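C-glycoside 3-oxidase (Microbacterium trichothecenolyticum, PDB 7DVE) uses FAD and molecular oxygen to oxidise the C3 hydroxyl of the sugar in C-glycosides such as mangiferin and isoorientin, releasing hydrogen peroxide. Local coordinates at residues D464-V467 and L473-A476; G447-G452 and A458-P463. All blocks are in the same frame, centred on the assembly; numbering follows the deposited sequence.

Contact 1 of 2, residues D464-V467 and L473-A476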
ATOM      1  N   ASP A 464       4.044  -8.886 -17.209  1.00 69.58           N
ATOM      2  CA  ASP A 464       4.157  -9.945 -16.227  1.00 67.89           C
ATOM      3  C   ASP A 464       5.068  -9.561 -15.064  1.00 66.97           C
ATOM      4  O   ASP A 464       5.527 -10.448 -14.334  1.00 66.93           O
ATOM      5  CB  ASP A 464       4.649 -11.218 -16.888  1.00 67.26           C
ATOM      6  CG  ASP A 464       3.547 -11.879 -17.698  1.00 71.00           C
ATOM      7  OD1 ASP A 464       2.846 -12.760 -17.147  1.00 72.88           O
ATOM      8  OD2 ASP A 464       3.410 -11.568 -18.895  1.00 71.50           O
ATOM      9  N   SER A 465       5.372  -8.267 -14.909  1.00 65.31           N
ATOM     10  CA  SER A 465       6.178  -7.709 -13.827  1.00 68.18           C
ATOM     11  C   SER A 465       7.637  -8.157 -13.862  1.00 67.84           C
ATOM     12  O   SER A 465       8.353  -7.986 -12.863  1.00 67.22           O
ATOM     13  CB  SER A 465       5.572  -8.043 -12.459  1.00 63.81           C
ATOM     14  OG  SER A 465       4.284  -7.462 -12.332  1.00 65.26           O
ATOM     15  N   GLU A 466       8.103  -8.716 -14.971  1.00 65.65           N
ATOM     16  CA  GLU A 466       9.491  -9.140 -15.092  1.00 70.78           C
ATOM     17  C   GLU A 466      10.334  -7.995 -15.650  1.00 70.49           C
ATOM     18  O   GLU A 466       9.968  -7.398 -16.665  1.00 70.38           O
ATOM     19  CB  GLU A 466       9.580 -10.359 -16.002  1.00 69.66           C
ATOM     20  CG  GLU A 466      10.867 -11.130 -15.914  1.00 70.29           C
ATOM     21  CD  GLU A 466      10.836 -12.366 -16.801  1.00 72.36           C
ATOM     22  OE1 GLU A 466       9.845 -12.539 -17.551  1.00 72.36           O
ATOM     23  OE2 GLU A 466      11.803 -13.155 -16.746  1.00 74.26           O
ATOM     24  N   VAL A 467      11.459  -7.691 -14.999  1.00 69.46           N
ATOM     25  CA  VAL A 467      12.196  -6.478 -15.347  1.00 72.27           C
ATOM     26  C   VAL A 467      12.989  -6.700 -16.633  1.00 73.09           C
ATOM     27  O   VAL A 467      13.642  -7.737 -16.824  1.00 73.21           O
ATOM     28  CB  VAL A 467      13.096  -5.999 -14.183  1.00 74.20           C
ATOM     29  CG1 VAL A 467      12.381  -6.099 -12.816  1.00 66.26           C
ATOM     30  CG2 VAL A 467      14.441  -6.690 -14.158  1.00 74.23           C
ATOM     31  N   LEU A 473      14.005 -11.870 -12.677  1.00 75.02           N
ATOM     32  CA  LEU A 473      13.803 -10.885 -11.623  1.00 71.76           C
ATOM     33  C   LEU A 473      12.431 -10.255 -11.807  1.00 68.34           C
ATOM     34  O   LEU A 473      12.069  -9.850 -12.915  1.00 67.84           O
ATOM     35  CB  LEU A 473      14.898  -9.813 -11.651  1.00 74.75           C
ATOM     36  CG  LEU A 473      14.675  -8.596 -10.753  1.00 72.43           C
ATOM     37  CD1 LEU A 473      14.567  -9.013  -9.287  1.00 68.36           C
ATOM     38  CD2 LEU A 473      15.792  -7.573 -10.964  1.00 71.40           C
ATOM     39  N   PHE A 474      11.668 -10.178 -10.716  1.00 70.91           N
ATOM     40  CA  PHE A 474      10.311  -9.651 -10.734  1.00 66.98           C
ATOM     41  C   PHE A 474      10.194  -8.541  -9.710  1.00 62.28           C
ATOM     42  O   PHE A 474      10.900  -8.533  -8.702  1.00 62.63           O
ATOM     43  CB  PHE A 474       9.260 -10.759 -10.440  1.00 64.69           C
ATOM     44  CG  PHE A 474       9.174 -11.804 -11.520  1.00 67.73           C
ATOM     45  CD1 PHE A 474      10.098 -12.840 -11.575  1.00 67.93           C
ATOM     46  CD2 PHE A 474       8.173 -11.751 -12.485  1.00 67.98           C
ATOM     47  CE1 PHE A 474      10.032 -13.799 -12.577  1.00 69.49           C
ATOM     48  CE2 PHE A 474       8.102 -12.704 -13.480  1.00 68.61           C
ATOM     49  CZ  PHE A 474       9.036 -13.726 -13.529  1.00 69.15           C
ATOM     50  N   VAL A 475       9.279  -7.613  -9.964  1.00 63.87           N
ATOM     51  CA  VAL A 475       9.003  -6.529  -9.030  1.00 62.75           C
ATOM     52  C   VAL A 475       7.511  -6.535  -8.715  1.00 60.53           C
ATOM     53  O   VAL A 475       6.693  -7.064  -9.468  1.00 62.24           O
ATOM     54  CB  VAL A 475       9.459  -5.159  -9.582  1.00 59.95           C
ATOM     55  CG1 VAL A 475      10.990  -5.089  -9.600  1.00 57.37           C
ATOM     56  CG2 VAL A 475       8.904  -4.931 -10.985  1.00 59.16           C
ATOM     57  N   ALA A 476       7.159  -5.947  -7.580  1.00 59.56           N
ATOM     58  CA  ALA A 476       5.803  -6.068  -7.065  1.00 57.08           C
ATOM     59  C   ALA A 476       5.521  -4.914  -6.125  1.00 56.44           C
ATOM     60  O   ALA A 476       6.368  -4.565  -5.309  1.00 58.72           O
ATOM     61  CB  ALA A 476       5.610  -7.395  -6.323  1.00 56.68           C
TER
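Glu466 lays its side chain over the ring of Phe474. Its CB starts beside the rim, 3.7 Å from Phe474 CE2. With CG anti to the backbone N (chi1 -164°), the chain reaches out over the ring, and Glu466 CG lies 4.2 Å from the Phe474 centroid, a CH-pi contact displaced toward the rim. Glu466 CD still meets Phe474 CZ, and the carboxylate runs nearly flat to the ring, the two planes 12° apart. At the tip, OE2 accepts a hydrogen bond from the backbone N of Gly472, just ahead of the strand. Asp464 O comes to the ring's edge in its plane, 3.5 Å from Phe474 CD2. Swapping the Phe474 ring for an alanine is likely to open a gap under the Glu466 methylenes and leave the arm held mainly by its bond to Gly472.

The backbones meet in a single bridge: Val475 N donates to Ser465 O at 3.1 Å, and Val467 N to Leu473 O at 3.1 Å. Val467 forks between two residues of the strand, CG2 on Leu473 CD2 and CG1 3.6 Å from Val475 CG1.

Strand 473-475 is an outermost strand of the parallel sheet in this Rossmann-type FAD domain. Its Phe474 bonds through the backbone to Val268 and Val270 of strand 267-270, while the ring packs against helix 490-510 and against Tyr24 of helix 19-31.

Contact 2 of 2, residues G447-G452 and A458-P463; sequences GTVRMG and ASVCSP
Met451 lays its thioether end against the backbone of Pro463, its methyl CE lying 3.6 Å from Pro463 CA and close to the proline carbonyl. Nearer the backbone, Met451 CB rests 3.6 Å from Cys461 SG. Val449 and Val460 add an apolar patch, with Val449 CB 3.9 Å from Val460 CG1.

Arg450 works at both ends. Its chain, bent at chi2 and chi3, brings NH1 back to Ala458 O at 2.8 Å; the bond is almost straight (174°), and the acceptor lies in the guanidinium plane. The guanidinium also makes a cation-pi contact with Tyr294. The carbonyl of Arg450 is gripped twice: Val460 N donates at 2.8 Å in the carbonyl plane, and Cys461 N at 3.2 Å from above it. Gly452 N then bonds to Cys461 O at 2.8 Å, on the far side of the bridge between Met451 and Cys461. Gly452, without a side chain, packs close against Ser459, whose OG is hydrogen-bonded to Trp468 NE1.

Both segments belong to the long loop between strands 427-436 and 473-475. Val449 packs on Pro278 of helix 276-283. Met451 touches Phe143 and Leu144 of helix 142-145 and Leu496 of helix 490-510; Pro463 touches Phe143 and Arg499.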
ATOM      1  N   GLY A 447       4.988   3.996  -9.512  1.00 58.45           N
ATOM      2  CA  GLY A 447       5.645   4.359 -10.747  1.00 57.66           C
ATOM      3  C   GLY A 447       7.136   4.112 -10.813  1.00 54.81           C
ATOM      4  O   GLY A 447       7.684   4.138 -11.904  1.00 58.53           O
ATOM      5  N   THR A 448       7.803   3.837  -9.691  1.00 55.85           N
ATOM      6  CA  THR A 448       9.265   3.802  -9.711  1.00 59.40           C
ATOM      7  C   THR A 448       9.813   2.566 -10.407  1.00 59.38           C
ATOM      8  O   THR A 448      10.999   2.550 -10.769  1.00 56.38           O
ATOM      9  CB  THR A 448       9.830   3.871  -8.292  1.00 56.79           C
ATOM     10  OG1 THR A 448       9.206   2.865  -7.498  1.00 55.01           O
ATOM     11  CG2 THR A 448       9.574   5.243  -7.669  1.00 55.78           C
ATOM     12  N   VAL A 449       8.988   1.535 -10.589  1.00 57.79           N
ATOM     13  CA  VAL A 449       9.384   0.332 -11.317  1.00 61.45           C
ATOM     14  C   VAL A 449       8.236  -0.082 -12.224  1.00 60.72           C
ATOM     15  O   VAL A 449       7.802  -1.237 -12.208  1.00 57.12           O
ATOM     16  CB  VAL A 449       9.782  -0.800 -10.353  1.00 59.99           C
ATOM     17  CG1 VAL A 449      11.138  -0.488  -9.724  1.00 59.97           C
ATOM     18  CG2 VAL A 449       8.726  -0.989  -9.274  1.00 56.37           C
ATOM     19  N   ARG A 450       7.758   0.858 -13.032  1.00 62.47           N
ATOM     20  CA  ARG A 450       6.473   0.717 -13.704  1.00 62.53           C
ATOM     21  C   ARG A 450       6.517  -0.330 -14.816  1.00 66.59           C
ATOM     22  O   ARG A 450       7.535  -0.522 -15.495  1.00 64.16           O
ATOM     23  CB  ARG A 450       6.032   2.075 -14.275  1.00 60.55           C
ATOM     24  CG  ARG A 450       7.135   2.765 -14.971  1.00 62.66           C
ATOM     25  CD  ARG A 450       6.721   3.611 -16.167  1.00 64.55           C
ATOM     26  NE  ARG A 450       6.025   4.862 -15.891  1.00 62.94           N
ATOM     27  CZ  ARG A 450       6.031   5.895 -16.724  1.00 58.59           C
ATOM     28  NH1 ARG A 450       6.731   5.868 -17.846  1.00 60.74           N
ATOM     29  NH2 ARG A 450       5.289   6.962 -16.442  1.00 58.41           N
ATOM     30  N   MET A 451       5.381  -0.994 -15.006  1.00 61.39           N
ATOM     31  CA  MET A 451       5.242  -1.957 -16.079  1.00 64.93           C
ATOM     32  C   MET A 451       4.897  -1.238 -17.378  1.00 65.88           C
ATOM     33  O   MET A 451       4.246  -0.187 -17.375  1.00 65.12           O
ATOM     34  CB  MET A 451       4.168  -2.995 -15.727  1.00 67.78           C
ATOM     35  CG  MET A 451       2.731  -2.497 -15.846  1.00 64.03           C
ATOM     36  SD  MET A 451       1.526  -3.849 -15.886  1.00 70.75           S
ATOM     37  CE  MET A 451       2.344  -5.106 -14.899  1.00 67.47           C
ATOM     38  N   GLY A 452       5.365  -1.800 -18.498  1.00 63.27           N
ATOM     39  CA  GLY A 452       5.037  -1.269 -19.800  1.00 64.23           C
ATOM     40  C   GLY A 452       4.900  -2.394 -20.804  1.00 73.71           C
ATOM     41  O   GLY A 452       5.213  -3.559 -20.518  1.00 70.80           O
ATOM     42  N   ALA A 458      10.997   3.439 -21.108  1.00 72.37           N
ATOM     43  CA  ALA A 458      10.020   4.143 -20.298  1.00 69.64           C
ATOM     44  C   ALA A 458       9.343   3.247 -19.259  1.00 66.56           C
ATOM     45  O   ALA A 458       8.368   3.676 -18.643  1.00 65.49           O
ATOM     46  CB  ALA A 458       8.977   4.794 -21.211  1.00 70.23           C
ATOM     47  N   SER A 459       9.838   2.025 -19.046  1.00 64.41           N
ATOM     48  CA  SER A 459       9.285   1.119 -18.043  1.00 63.26           C
ATOM     49  C   SER A 459      10.403   0.257 -17.474  1.00 63.79           C
ATOM     50  O   SER A 459      11.424   0.030 -18.124  1.00 64.51           O
ATOM     51  CB  SER A 459       8.173   0.210 -18.628  1.00 64.19           C
ATOM     52  OG  SER A 459       8.622  -0.545 -19.760  1.00 66.94           O
ATOM     53  N   VAL A 460      10.185  -0.260 -16.267  1.00 63.61           N
ATOM     54  CA  VAL A 460      11.134  -1.167 -15.625  1.00 62.29           C
ATOM     55  C   VAL A 460      10.771  -2.638 -15.868  1.00 68.79           C
ATOM     56  O   VAL A 460      11.652  -3.506 -15.912  1.00 70.04           O
ATOM     57  CB  VAL A 460      11.238  -0.847 -14.118  1.00 63.80           C
ATOM     58  CG1 VAL A 460      11.992  -1.922 -13.375  1.00 64.52           C
ATOM     59  CG2 VAL A 460      11.962   0.486 -13.929  1.00 64.70           C
ATOM     60  N   CYS A 461       9.493  -2.953 -16.068  1.00 67.59           N
ATOM     61  CA  CYS A 461       9.131  -4.358 -16.181  1.00 69.12           C
ATOM     62  C   CYS A 461       8.043  -4.558 -17.227  1.00 67.70           C
ATOM     63  O   CYS A 461       7.409  -3.613 -17.699  1.00 66.88           O
ATOM     64  CB  CYS A 461       8.687  -4.938 -14.825  1.00 65.51           C
ATOM     65  SG  CYS A 461       7.235  -4.139 -14.121  1.00 65.39           S
ATOM     66  N   SER A 462       7.845  -5.822 -17.576  1.00 68.06           N
ATOM     67  CA  SER A 462       6.849  -6.255 -18.542  1.00 69.71           C
ATOM     68  C   SER A 462       5.484  -6.369 -17.870  1.00 68.90           C
ATOM     69  O   SER A 462       5.369  -6.263 -16.646  1.00 69.91           O
ATOM     70  CB  SER A 462       7.276  -7.599 -19.119  1.00 68.42           C
ATOM     71  OG  SER A 462       7.074  -8.594 -18.134  1.00 70.14           O
ATOM     72  N   PRO A 463       4.410  -6.581 -18.642  1.00 67.16           N
ATOM     73  CA  PRO A 463       3.102  -6.779 -18.006  1.00 69.21           C
ATOM     74  C   PRO A 463       3.077  -7.981 -17.089  1.00 69.82           C
ATOM     75  O   PRO A 463       2.182  -8.083 -16.241  1.00 68.51           O
ATOM     76  CB  PRO A 463       2.152  -6.943 -19.199  1.00 70.33           C
ATOM     77  CG  PRO A 463       2.861  -6.254 -20.325  1.00 70.09           C
ATOM     78  CD  PRO A 463       4.292  -6.604 -20.111  1.00 69.90           C
TER

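How the contacts relate
After strand 427-436 the chain enters a long loop that holds three of the four segments. Contact 2 closes first, bringing 458-463 back onto 447-452 across five intervening residues. Residues 464-467 follow directly, and contact 1 closes a second loop, again with five residues between its segments, when the chain returns as strand 473-475. The two closures run in series, neither nested nor crossed, with their centres about 8 Å apart. They touch where Val475 CG2 meets Cys461 SG at 3.6 Å and Val467 CB meets Val460 O. Together they connect the loop that follows His444, the probable proton acceptor, to the edge of the parallel FAD-binding sheet, and both border helix 490-510.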